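Local coordinates for protein KLLA0E08119p (Kluyveromyces lactis, PDB 3VA7) that probably carboxylates urea using ATP, hydrogencarbonate and biotin, this chain being the urea carboxylase part of a longer enzyme that probably also hydrolyses the product, at residues N486-D491 and A529-L534; T545-S550 and A588-R593; Q565-E570 and P646-K651. One frame throughout, in Å; residues are numbered along the deposited sequence.

Contact 1: residues N486-D491 and A529-L534; sequences NTSVQD and ALEITL
Leu530 turns its CG anti to its own carbonyl carbon (chi1 -56°), and from there its two methyls spread along one face of the neighbouring segment: CD1 meets Thr487 CG2 at 4.0 Å, while CD2 meets Val489 CG2, also at 4.0 Å. On the other face, Ser488 holds OG between its backbone N and carbonyl carbon (chi1 53°), which lets the hydroxyl reach a water 2.6 Å from OG. That water lies 3.0 Å from Glu531 OE1 and near the carbonyl oxygen of Asn486, so it links the residue leading into strand 488-490, and Ser488 within it, to a carboxylate of the other strand. On the same face, farther along the strand, Gln490 CG rests against Glu531 CB at 4.0 Å. The carboxylate itself has stronger partners elsewhere: OE1 forms a salt bridge with Arg699, and OE2 takes hydrogen bonds from Tyr589 OH and Met509 N. Such gathering of donors is likely to favour the ionised form of Glu531.

The framework is an antiparallel ladder at the margin of a five-stranded sheet of the carboxyltransferase region. Ser488 and Glu531 form a hydrogen-bonded pair (Ser488 N to Glu531 O 3.1 Å, Glu531 N to Ser488 O 2.9 Å), as do Gln490 and Ala529, with the non-hydrogen-bonded pair Val489 and Leu530 between them. The short strands diverge from strict antiparallelism, their directions making 129°. Where the ladder ends, a second water accepts from the backbone N of both Asn486 and Thr533 and donates to Thr487 OG1 (2.7 Å), a hydroxyl that also bonds Pro483 O.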
ATOM      1  N   ASN A 486      10.756 -12.658  -5.903  1.00 37.41           N
ATOM      2  CA  ASN A 486       9.452 -12.034  -5.852  1.00 36.55           C
ATOM      3  C   ASN A 486       8.476 -12.791  -4.984  1.00 36.61           C
ATOM      4  O   ASN A 486       7.513 -13.406  -5.471  1.00 37.52           O
ATOM      5  CB  ASN A 486       8.863 -11.876  -7.259  1.00 36.60           C
ATOM      6  CG  ASN A 486       8.271 -10.488  -7.482  1.00 35.37           C
ATOM      7  OD1 ASN A 486       7.054 -10.305  -7.486  1.00 30.86           O
ATOM      8  ND2 ASN A 486       9.145  -9.498  -7.632  1.00 34.36           N
ATOM      9  N   THR A 487       8.697 -12.708  -3.685  1.00 35.53           N
ATOM     10  CA  THR A 487       7.957 -13.511  -2.743  1.00 35.00           C
ATOM     11  C   THR A 487       6.869 -12.661  -2.076  1.00 35.07           C
ATOM     12  O   THR A 487       7.205 -11.661  -1.447  1.00 36.63           O
ATOM     13  CB  THR A 487       8.965 -14.093  -1.719  1.00 34.71           C
ATOM     14  OG1 THR A 487       9.991 -14.769  -2.461  1.00 35.14           O
ATOM     15  CG2 THR A 487       8.340 -15.081  -0.737  1.00 31.94           C
ATOM     16  N   SER A 488       5.593 -13.057  -2.207  1.00 33.56           N
ATOM     17  CA  SER A 488       4.447 -12.294  -1.690  1.00 31.48           C
ATOM     18  C   SER A 488       3.445 -13.128  -0.910  1.00 31.20           C
ATOM     19  O   SER A 488       3.098 -14.249  -1.328  1.00 31.84           O
ATOM     20  CB  SER A 488       3.682 -11.615  -2.823  1.00 31.71           C
ATOM     21  OG  SER A 488       3.303 -12.508  -3.849  1.00 30.33           O
ATOM     22  N   VAL A 489       2.956 -12.575   0.203  1.00 29.30           N
ATOM     23  CA  VAL A 489       1.810 -13.127   0.860  1.00 28.68           C
ATOM     24  C   VAL A 489       0.632 -13.032  -0.066  1.00 27.81           C
ATOM     25  O   VAL A 489       0.385 -11.962  -0.588  1.00 28.82           O
ATOM     26  CB  VAL A 489       1.416 -12.300   2.043  1.00 29.14           C
ATOM     27  CG1 VAL A 489       0.133 -12.897   2.710  1.00 28.47           C
ATOM     28  CG2 VAL A 489       2.582 -12.182   2.984  1.00 30.03           C
ATOM     29  N   GLN A 490      -0.093 -14.134  -0.267  1.00 26.82           N
ATOM     30  CA  GLN A 490      -1.293 -14.149  -1.127  1.00 25.47           C
ATOM     31  C   GLN A 490      -2.365 -14.952  -0.451  1.00 25.00           C
ATOM     32  O   GLN A 490      -2.008 -15.770   0.419  1.00 25.42           O
ATOM     33  CB  GLN A 490      -0.990 -14.761  -2.499  1.00 24.98           C
ATOM     34  CG  GLN A 490       0.021 -13.995  -3.290  1.00 23.74           C
ATOM     35  CD  GLN A 490      -0.517 -12.654  -3.737  1.00 25.41           C
ATOM     36  OE1 GLN A 490       0.254 -11.799  -4.180  1.00 29.13           O
ATOM     37  NE2 GLN A 490      -1.841 -12.449  -3.615  1.00 18.32           N
ATOM     38  N   ASP A 491      -3.641 -14.732  -0.816  1.00 23.76           N
ATOM     39  CA  ASP A 491      -4.726 -15.635  -0.407  1.00 24.17           C
ATOM     40  C   ASP A 491      -5.750 -15.895  -1.500  1.00 24.64           C
ATOM     41  O   ASP A 491      -5.671 -15.297  -2.564  1.00 24.98           O
ATOM     42  CB  ASP A 491      -5.397 -15.215   0.914  1.00 24.00           C
ATOM     43  CG  ASP A 491      -6.147 -13.875   0.821  1.00 26.26           C
ATOM     44  OD1 ASP A 491      -6.446 -13.412  -0.305  1.00 27.33           O
ATOM     45  OD2 ASP A 491      -6.450 -13.288   1.898  1.00 26.94           O
ATOM     46  N   ALA A 529      -0.546 -17.652   2.337  1.00 32.42           N
ATOM     47  CA  ALA A 529       0.593 -18.490   2.026  1.00 32.13           C
ATOM     48  C   ALA A 529       1.567 -17.640   1.223  1.00 31.65           C
ATOM     49  O   ALA A 529       1.212 -16.528   0.858  1.00 31.53           O
ATOM     50  CB  ALA A 529       0.107 -19.685   1.186  1.00 31.91           C
ATOM     51  N   LEU A 530       2.770 -18.135   0.926  1.00 31.35           N
ATOM     52  CA  LEU A 530       3.675 -17.354   0.064  1.00 32.19           C
ATOM     53  C   LEU A 530       3.714 -17.859  -1.366  1.00 32.80           C
ATOM     54  O   LEU A 530       3.833 -19.052  -1.622  1.00 33.48           O
ATOM     55  CB  LEU A 530       5.106 -17.303   0.611  1.00 32.30           C
ATOM     56  CG  LEU A 530       5.339 -16.781   2.052  1.00 33.49           C
ATOM     57  CD1 LEU A 530       6.795 -16.995   2.474  1.00 30.52           C
ATOM     58  CD2 LEU A 530       4.882 -15.303   2.212  1.00 30.10           C
ATOM     59  N   GLU A 531       3.594 -16.940  -2.307  1.00 33.40           N
ATOM     60  CA  GLU A 531       3.852 -17.240  -3.690  1.00 33.02           C
ATOM     61  C   GLU A 531       5.308 -16.941  -3.923  1.00 33.94           C
ATOM     62  O   GLU A 531       5.759 -15.779  -3.714  1.00 34.07           O
ATOM     63  CB  GLU A 531       3.019 -16.344  -4.606  1.00 33.00           C
ATOM     64  CG  GLU A 531       3.395 -16.456  -6.056  1.00 30.29           C
ATOM     65  CD  GLU A 531       2.319 -15.891  -6.943  1.00 31.70           C
ATOM     66  OE1 GLU A 531       2.525 -14.788  -7.504  1.00 32.95           O
ATOM     67  OE2 GLU A 531       1.253 -16.535  -7.087  1.00 32.57           O
ATOM     68  N   ILE A 532       6.032 -17.991  -4.336  1.00 33.68           N
ATOM     69  CA  ILE A 532       7.413 -17.868  -4.791  1.00 32.80           C
ATOM     70  C   ILE A 532       7.467 -17.826  -6.299  1.00 32.29           C
ATOM     71  O   ILE A 532       6.932 -18.691  -6.954  1.00 32.40           O
ATOM     72  CB  ILE A 532       8.275 -19.034  -4.266  1.00 33.08           C
ATOM     73  CG1 ILE A 532       8.697 -18.718  -2.838  1.00 35.49           C
ATOM     74  CG2 ILE A 532       9.565 -19.259  -5.085  1.00 28.50           C
ATOM     75  CD1 ILE A 532       8.133 -19.603  -1.809  1.00 38.05           C
ATOM     76  N   THR A 533       8.169 -16.848  -6.834  1.00 31.93           N
ATOM     77  CA  THR A 533       8.335 -16.725  -8.256  1.00 32.34           C
ATOM     78  C   THR A 533       9.814 -16.824  -8.653  1.00 33.67           C
ATOM     79  O   THR A 533      10.608 -15.997  -8.210  1.00 34.68           O
ATOM     80  CB  THR A 533       7.858 -15.314  -8.744  1.00 32.33           C
ATOM     81  OG1 THR A 533       6.614 -14.936  -8.113  1.00 30.49           O
ATOM     82  CG2 THR A 533       7.818 -15.225 -10.310  1.00 28.33           C
ATOM     83  N   LEU A 534      10.147 -17.756  -9.555  1.00 34.78           N
ATOM     84  CA  LEU A 534      11.515 -17.962 -10.125  1.00 35.94           C
ATOM     85  C   LEU A 534      12.619 -18.481  -9.164  1.00 36.93           C
ATOM     86  O   LEU A 534      13.295 -19.417  -9.510  1.00 37.67           O
ATOM     87  CB  LEU A 534      11.985 -16.797 -10.958  1.00 35.07           C
ATOM     88  CG  LEU A 534      11.224 -16.635 -12.291  1.00 36.67           C
ATOM     89  CD1 LEU A 534      11.704 -15.340 -13.009  1.00 35.16           C
ATOM     90  CD2 LEU A 534      11.322 -17.843 -13.225  1.00 33.81           C
TER
HETATM   91  O   HOH W   1      10.274 -15.547  -5.003  1.00 27.30           O
HETATM   92  O   HOH W   2       4.699 -13.510  -5.799  1.00 37.40           O

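Contact 2: residues T545-S550 and A588-R593; sequences TVIAVS and AYLSIR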
ATOM      1  N   THR A 545       6.138 -25.318  13.609  1.00 51.64           N
ATOM      2  CA  THR A 545       4.955 -25.400  12.752  1.00 50.59           C
ATOM      3  C   THR A 545       5.115 -26.511  11.720  1.00 49.51           C
ATOM      4  O   THR A 545       6.117 -27.210  11.721  1.00 50.50           O
ATOM      5  CB  THR A 545       4.687 -24.004  12.041  1.00 50.86           C
ATOM      6  OG1 THR A 545       3.483 -24.042  11.250  1.00 49.98           O
ATOM      7  CG2 THR A 545       5.879 -23.576  11.187  1.00 50.39           C
ATOM      8  N   VAL A 546       4.126 -26.636  10.836  1.00 47.53           N
ATOM      9  CA  VAL A 546       4.175 -27.495   9.673  1.00 44.91           C
ATOM     10  C   VAL A 546       4.201 -26.630   8.382  1.00 43.62           C
ATOM     11  O   VAL A 546       3.625 -25.576   8.346  1.00 43.72           O
ATOM     12  CB  VAL A 546       2.958 -28.491   9.677  1.00 45.49           C
ATOM     13  CG1 VAL A 546       3.098 -29.527   8.585  1.00 44.89           C
ATOM     14  CG2 VAL A 546       2.754 -29.156  11.052  1.00 42.53           C
ATOM     15  N   ILE A 547       4.836 -27.120   7.320  1.00 41.87           N
ATOM     16  CA  ILE A 547       5.127 -26.385   6.101  1.00 39.77           C
ATOM     17  C   ILE A 547       4.865 -27.298   4.922  1.00 39.68           C
ATOM     18  O   ILE A 547       4.933 -28.514   5.060  1.00 39.58           O
ATOM     19  CB  ILE A 547       6.641 -25.943   6.156  1.00 40.15           C
ATOM     20  CG1 ILE A 547       6.741 -24.460   6.468  1.00 40.93           C
ATOM     21  CG2 ILE A 547       7.542 -26.322   4.926  1.00 37.70           C
ATOM     22  CD1 ILE A 547       6.227 -24.116   7.850  1.00 39.89           C
ATOM     23  N   ALA A 548       4.593 -26.747   3.749  1.00 38.69           N
ATOM     24  CA  ALA A 548       4.556 -27.581   2.575  1.00 37.56           C
ATOM     25  C   ALA A 548       4.867 -26.709   1.426  1.00 37.56           C
ATOM     26  O   ALA A 548       4.703 -25.504   1.529  1.00 38.39           O
ATOM     27  CB  ALA A 548       3.203 -28.170   2.417  1.00 37.90           C
ATOM     28  N   VAL A 549       5.345 -27.297   0.333  1.00 37.30           N
ATOM     29  CA  VAL A 549       5.649 -26.528  -0.887  1.00 36.19           C
ATOM     30  C   VAL A 549       5.000 -27.231  -2.059  1.00 36.65           C
ATOM     31  O   VAL A 549       5.016 -28.453  -2.155  1.00 37.03           O
ATOM     32  CB  VAL A 549       7.160 -26.375  -1.115  1.00 35.73           C
ATOM     33  CG1 VAL A 549       7.449 -25.558  -2.343  1.00 31.65           C
ATOM     34  CG2 VAL A 549       7.795 -25.691   0.100  1.00 35.65           C
ATOM     35  N   SER A 550       4.394 -26.467  -2.943  1.00 36.57           N
ATOM     36  CA  SER A 550       3.678 -27.072  -4.055  1.00 36.55           C
ATOM     37  C   SER A 550       3.804 -26.145  -5.236  1.00 36.20           C
ATOM     38  O   SER A 550       4.038 -24.952  -5.033  1.00 37.15           O
ATOM     39  CB  SER A 550       2.200 -27.322  -3.691  1.00 36.22           C
ATOM     40  OG  SER A 550       1.665 -28.282  -4.587  1.00 35.31           O
ATOM     41  N   ALA A 588       6.051 -21.457  -7.182  1.00 31.28           N
ATOM     42  CA  ALA A 588       5.695 -22.461  -6.179  1.00 30.84           C
ATOM     43  C   ALA A 588       5.058 -21.765  -4.965  1.00 31.08           C
ATOM     44  O   ALA A 588       5.043 -20.532  -4.915  1.00 31.81           O
ATOM     45  CB  ALA A 588       6.921 -23.233  -5.738  1.00 30.61           C
ATOM     46  N   TYR A 589       4.548 -22.537  -3.990  1.00 30.79           N
ATOM     47  CA  TYR A 589       3.758 -21.984  -2.875  1.00 30.42           C
ATOM     48  C   TYR A 589       4.147 -22.586  -1.617  1.00 31.25           C
ATOM     49  O   TYR A 589       4.221 -23.803  -1.503  1.00 32.81           O
ATOM     50  CB  TYR A 589       2.237 -22.169  -3.083  1.00 30.22           C
ATOM     51  CG  TYR A 589       1.859 -21.380  -4.268  1.00 27.43           C
ATOM     52  CD1 TYR A 589       1.996 -21.926  -5.558  1.00 21.62           C
ATOM     53  CD2 TYR A 589       1.489 -20.022  -4.125  1.00 23.99           C
ATOM     54  CE1 TYR A 589       1.721 -21.114  -6.692  1.00 23.38           C
ATOM     55  CE2 TYR A 589       1.198 -19.243  -5.233  1.00 22.02           C
ATOM     56  CZ  TYR A 589       1.349 -19.763  -6.506  1.00 20.01           C
ATOM     57  OH  TYR A 589       1.049 -18.970  -7.604  1.00 26.18           O
ATOM     58  N   LEU A 590       4.406 -21.738  -0.642  1.00 32.29           N
ATOM     59  CA  LEU A 590       4.877 -22.224   0.629  1.00 32.41           C
ATOM     60  C   LEU A 590       3.855 -21.978   1.690  1.00 33.12           C
ATOM     61  O   LEU A 590       3.661 -20.832   2.080  1.00 34.67           O
ATOM     62  CB  LEU A 590       6.151 -21.510   0.973  1.00 32.08           C
ATOM     63  CG  LEU A 590       6.529 -21.618   2.434  1.00 32.81           C
ATOM     64  CD1 LEU A 590       6.809 -23.063   2.808  1.00 32.54           C
ATOM     65  CD2 LEU A 590       7.729 -20.768   2.586  1.00 34.74           C
ATOM     66  N   SER A 591       3.202 -23.025   2.168  1.00 33.58           N
ATOM     67  CA  SER A 591       2.151 -22.842   3.156  1.00 35.08           C
ATOM     68  C   SER A 591       2.635 -23.144   4.560  1.00 35.27           C
ATOM     69  O   SER A 591       3.592 -23.862   4.732  1.00 37.07           O
ATOM     70  CB  SER A 591       0.946 -23.710   2.816  1.00 35.82           C
ATOM     71  OG  SER A 591       1.301 -25.075   2.719  1.00 37.25           O
ATOM     72  N   ILE A 592       1.975 -22.600   5.561  1.00 35.19           N
ATOM     73  CA  ILE A 592       2.407 -22.722   6.941  1.00 35.42           C
ATOM     74  C   ILE A 592       1.117 -23.030   7.638  1.00 36.27           C
ATOM     75  O   ILE A 592       0.134 -22.325   7.385  1.00 37.23           O
ATOM     76  CB  ILE A 592       2.808 -21.378   7.566  1.00 35.22           C
ATOM     77  CG1 ILE A 592       3.755 -20.532   6.698  1.00 36.37           C
ATOM     78  CG2 ILE A 592       3.275 -21.559   8.972  1.00 32.91           C
ATOM     79  CD1 ILE A 592       4.788 -21.265   5.963  1.00 41.84           C
ATOM     80  N   ARG A 593       1.072 -24.079   8.458  1.00 35.96           N
ATOM     81  CA  ARG A 593      -0.151 -24.408   9.186  1.00 36.46           C
ATOM     82  C   ARG A 593      -0.620 -23.174   9.986  1.00 36.59           C
ATOM     83  O   ARG A 593       0.176 -22.550  10.676  1.00 36.51           O
ATOM     84  CB  ARG A 593       0.057 -25.643  10.100  1.00 36.35           C
ATOM     85  CG  ARG A 593      -1.267 -26.242  10.609  1.00 35.87           C
ATOM     86  CD  ARG A 593      -1.041 -27.314  11.695  1.00 37.48           C
ATOM     87  NE  ARG A 593      -2.264 -27.816  12.317  1.00 35.76           N
ATOM     88  CZ  ARG A 593      -3.241 -28.470  11.673  1.00 37.32           C
ATOM     89  NH1 ARG A 593      -3.153 -28.685  10.356  1.00 35.81           N
ATOM     90  NH2 ARG A 593      -4.333 -28.891  12.341  1.00 35.95           N
TER
HETATM   91  O   HOH W   3       1.892 -23.416  13.430  1.00 29.41           O
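The ring of Tyr589 meets the facing strand at its edge: Ser550 O lies near the ring plane, 3.7 Å from CD1, and strand 545-550 places nothing over either face. The same carbonyl oxygen accepts the backbone N of Tyr589 at 2.7 Å. At the far end of the ring, OH bonds Glu531 and the backbone of Asp510. The other flat group, the Arg593 guanidinium, leads away from the pair, and its NH1 bonds Phe644 O.

Between these ends runs a regular antiparallel ladder, alternating hydrogen-bonded pairs (Ala548 with Ser591, Ser550 with Tyr589) with non-hydrogen-bonded ones. The latter carry the apolar face. Ile547 and Ile592 lie side by side, CD1 to CD1 3.7 Å, while Leu590, its CG anti to the backbone N (chi1 163°), brings CD1 to 3.9 Å from both Ile547 CG1 and Val549 CG2. On the opposite face Ser591 OG touches Ala548 CB and bonds Ala517 O.

The two faces thus have different neighbours. Helix 511-520 covers the side of Ala548, Ser550, Tyr589 and Ser591, whereas Ile547 and Leu590 pack on strands 538-541 and 576-582 of a second, six-stranded sheet.

Contact 3: residues Q565-E570 and P646-K651; sequences QNEPIE and PQAAPK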
ATOM      1  N   GLN A 565       8.249 -31.985  -1.861  1.00 46.27           N
ATOM      2  CA  GLN A 565       7.070 -31.177  -2.171  1.00 45.33           C
ATOM      3  C   GLN A 565       5.788 -31.951  -1.870  1.00 45.38           C
ATOM      4  O   GLN A 565       5.780 -33.171  -1.916  1.00 45.70           O
ATOM      5  CB  GLN A 565       7.139 -30.753  -3.631  1.00 44.73           C
ATOM      6  CG  GLN A 565       8.482 -30.103  -3.956  1.00 44.27           C
ATOM      7  CD  GLN A 565       8.433 -29.237  -5.175  1.00 45.35           C
ATOM      8  OE1 GLN A 565       7.390 -28.693  -5.489  1.00 46.74           O
ATOM      9  NE2 GLN A 565       9.563 -29.101  -5.882  1.00 46.90           N
ATOM     10  N   ASN A 566       4.712 -31.251  -1.522  1.00 45.12           N
ATOM     11  CA  ASN A 566       3.369 -31.853  -1.383  1.00 44.48           C
ATOM     12  C   ASN A 566       3.176 -32.698  -0.167  1.00 44.02           C
ATOM     13  O   ASN A 566       2.144 -33.338  -0.023  1.00 43.28           O
ATOM     14  CB  ASN A 566       2.944 -32.641  -2.626  1.00 44.05           C
ATOM     15  CG  ASN A 566       3.130 -31.853  -3.883  1.00 45.44           C
ATOM     16  OD1 ASN A 566       2.767 -30.684  -3.958  1.00 46.53           O
ATOM     17  ND2 ASN A 566       3.706 -32.479  -4.889  1.00 48.57           N
ATOM     18  N   GLU A 567       4.157 -32.674   0.720  1.00 44.63           N
ATOM     19  CA  GLU A 567       4.072 -33.383   2.008  1.00 45.59           C
ATOM     20  C   GLU A 567       4.118 -32.407   3.160  1.00 44.94           C
ATOM     21  O   GLU A 567       4.756 -31.384   3.044  1.00 44.25           O
ATOM     22  CB  GLU A 567       5.223 -34.410   2.154  1.00 45.85           C
ATOM     23  CG  GLU A 567       4.890 -35.792   1.648  1.00 48.28           C
ATOM     24  CD  GLU A 567       6.109 -36.560   1.231  1.00 53.84           C
ATOM     25  OE1 GLU A 567       6.997 -36.732   2.119  1.00 55.03           O
ATOM     26  OE2 GLU A 567       6.166 -36.982   0.030  1.00 52.74           O
ATOM     27  N   PRO A 568       3.456 -32.726   4.279  1.00 45.76           N
ATOM     28  CA  PRO A 568       3.591 -31.858   5.450  1.00 46.34           C
ATOM     29  C   PRO A 568       4.946 -32.019   6.139  1.00 48.09           C
ATOM     30  O   PRO A 568       5.178 -33.008   6.815  1.00 49.23           O
ATOM     31  CB  PRO A 568       2.472 -32.336   6.369  1.00 45.63           C
ATOM     32  CG  PRO A 568       2.215 -33.757   5.978  1.00 44.72           C
ATOM     33  CD  PRO A 568       2.470 -33.808   4.496  1.00 45.68           C
ATOM     34  N   ILE A 569       5.833 -31.048   5.990  1.00 49.67           N
ATOM     35  CA  ILE A 569       7.072 -31.041   6.749  1.00 50.57           C
ATOM     36  C   ILE A 569       6.969 -30.334   8.084  1.00 51.51           C
ATOM     37  O   ILE A 569       6.580 -29.182   8.123  1.00 51.36           O
ATOM     38  CB  ILE A 569       8.143 -30.381   5.934  1.00 50.89           C
ATOM     39  CG1 ILE A 569       8.305 -31.209   4.676  1.00 50.91           C
ATOM     40  CG2 ILE A 569       9.466 -30.249   6.749  1.00 49.51           C
ATOM     41  CD1 ILE A 569       8.160 -30.377   3.507  1.00 54.15           C
ATOM     42  N   GLU A 570       7.350 -31.036   9.159  1.00 53.25           N
ATOM     43  CA  GLU A 570       7.436 -30.503  10.541  1.00 54.98           C
ATOM     44  C   GLU A 570       8.713 -29.675  10.801  1.00 54.74           C
ATOM     45  O   GLU A 570       9.814 -30.175  10.657  1.00 55.20           O
ATOM     46  CB  GLU A 570       7.332 -31.651  11.562  1.00 55.77           C
ATOM     47  CG  GLU A 570       5.886 -32.038  12.006  1.00 60.18           C
ATOM     48  CD  GLU A 570       5.765 -33.517  12.469  1.00 68.08           C
ATOM     49  OE1 GLU A 570       5.139 -33.777  13.545  1.00 69.31           O
ATOM     50  OE2 GLU A 570       6.301 -34.422  11.750  1.00 70.71           O
ATOM     51  N   PRO A 646      -2.856 -32.396   8.834  1.00 43.90           N
ATOM     52  CA  PRO A 646      -2.088 -32.368   7.568  1.00 43.34           C
ATOM     53  C   PRO A 646      -2.023 -33.762   6.862  1.00 42.87           C
ATOM     54  O   PRO A 646      -2.313 -34.783   7.478  1.00 42.88           O
ATOM     55  CB  PRO A 646      -0.697 -31.846   7.988  1.00 42.32           C
ATOM     56  CG  PRO A 646      -0.843 -31.385   9.403  1.00 42.26           C
ATOM     57  CD  PRO A 646      -2.005 -32.128  10.001  1.00 43.83           C
ATOM     58  N   GLN A 647      -1.676 -33.780   5.581  1.00 42.76           N
ATOM     59  CA  GLN A 647      -1.671 -34.993   4.776  1.00 42.63           C
ATOM     60  C   GLN A 647      -0.964 -34.758   3.439  1.00 42.92           C
ATOM     61  O   GLN A 647      -1.270 -33.775   2.750  1.00 44.31           O
ATOM     62  CB  GLN A 647      -3.099 -35.428   4.533  1.00 42.21           C
ATOM     63  CG  GLN A 647      -3.263 -36.449   3.448  1.00 42.21           C
ATOM     64  CD  GLN A 647      -4.703 -36.913   3.339  1.00 43.16           C
ATOM     65  OE1 GLN A 647      -5.545 -36.556   4.159  1.00 36.92           O
ATOM     66  NE2 GLN A 647      -4.994 -37.699   2.304  1.00 45.63           N
ATOM     67  N   ALA A 648      -0.008 -35.615   3.068  1.00 42.04           N
ATOM     68  CA  ALA A 648       0.564 -35.561   1.711  1.00 41.38           C
ATOM     69  C   ALA A 648      -0.555 -35.480   0.647  1.00 40.86           C
ATOM     70  O   ALA A 648      -1.552 -36.178   0.747  1.00 41.19           O
ATOM     71  CB  ALA A 648       1.421 -36.800   1.460  1.00 41.48           C
ATOM     72  N   ALA A 649      -0.413 -34.636  -0.361  1.00 39.94           N
ATOM     73  CA  ALA A 649      -1.421 -34.586  -1.406  1.00 39.67           C
ATOM     74  C   ALA A 649      -1.448 -35.900  -2.125  1.00 40.02           C
ATOM     75  O   ALA A 649      -0.411 -36.345  -2.581  1.00 40.40           O
ATOM     76  CB  ALA A 649      -1.114 -33.488  -2.395  1.00 39.25           C
ATOM     77  N   PRO A 650      -2.629 -36.525  -2.262  1.00 40.38           N
ATOM     78  CA  PRO A 650      -2.729 -37.702  -3.136  1.00 40.53           C
ATOM     79  C   PRO A 650      -2.090 -37.334  -4.433  1.00 40.88           C
ATOM     80  O   PRO A 650      -2.226 -36.201  -4.836  1.00 41.69           O
ATOM     81  CB  PRO A 650      -4.234 -37.852  -3.337  1.00 40.33           C
ATOM     82  CG  PRO A 650      -4.792 -37.318  -2.074  1.00 41.10           C
ATOM     83  CD  PRO A 650      -3.945 -36.099  -1.777  1.00 40.11           C
ATOM     84  N   LYS A 651      -1.390 -38.244  -5.096  1.00 42.03           N
ATOM     85  CA  LYS A 651      -0.617 -37.848  -6.287  1.00 43.00           C
ATOM     86  C   LYS A 651      -1.453 -37.725  -7.542  1.00 41.90           C
ATOM     87  O   LYS A 651      -1.015 -37.106  -8.497  1.00 42.86           O
ATOM     88  CB  LYS A 651       0.541 -38.810  -6.535  1.00 44.04           C
ATOM     89  CG  LYS A 651       1.000 -39.502  -5.248  1.00 49.73           C
ATOM     90  CD  LYS A 651       2.528 -39.369  -5.003  1.00 58.03           C
ATOM     91  CE  LYS A 651       2.906 -39.945  -3.596  1.00 62.53           C
ATOM     92  NZ  LYS A 651       4.386 -39.885  -3.275  1.00 63.63           N
TER
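Pro568 and Pro646 meet through their CB atoms, 3.6 Å apart, the two rings set at a slant to one another and puckered in opposite senses (C-gamma endo in Pro568, exo in Pro646). The Pro568 ring also covers the main chain of the other segment, its CD lying 3.4 Å from Ala648 N. Next to it Glu567 lays its methylene CG against Ala648 CB at 3.6 Å, and from there the chain extends so that the carboxylate comes near Lys651. With OE2 of Glu567 4.7 Å from Lys651 NZ, the opposite charges are close without touching, and any attraction is probably modest.

Asn566 contributes differently. Its left-handed backbone (phi 74°) turns the chain, and its carbonyl oxygen accepts a hydrogen bond from Ala649 N at 2.9 Å. The backbone brings CB to 4.2 Å from Ala649 CB, and with CG anti to the carbonyl carbon (chi1 -50°) the amide is turned so that OD1 hydrogen-bonds with Ser550 OG. A glycine in place of Pro568 would probably leave Pro646 CB without its apolar partner, uncover the backbone at Ala648, and set the chain beyond Glu567 free to turn.

The contact ties a long loop that follows strand 626-628 to the lead-in of the margin strand 569-571. Val520, at the end of helix 511-520, touches both Pro568 and Ala649, and strand 545-550 runs alongside strand 569-571.

In the fold
All three contacts reach one antiparallel sheet, ordered 488-490, 529-533, 587-592, 545-550, 569-571, so they sample it from margin to margin. Contact 1 joins the first two strands, contact 2 the third and fourth, and contact 3 fastens a loop beside the fifth. Centres of contacts 1 and 2 lie 11 Å apart, those of 2 and 3 only 9 Å, and those of 1 and 3 about 19 Å. Along the chain contact 1 closes before the others open, whereas the segments of contacts 2 and 3 alternate. The sheet thereby interleaves distant sequence within the carboxyltransferase region, its contact 1 margin approaching the bound biotin group (Asn486 side chain about 13 Å away).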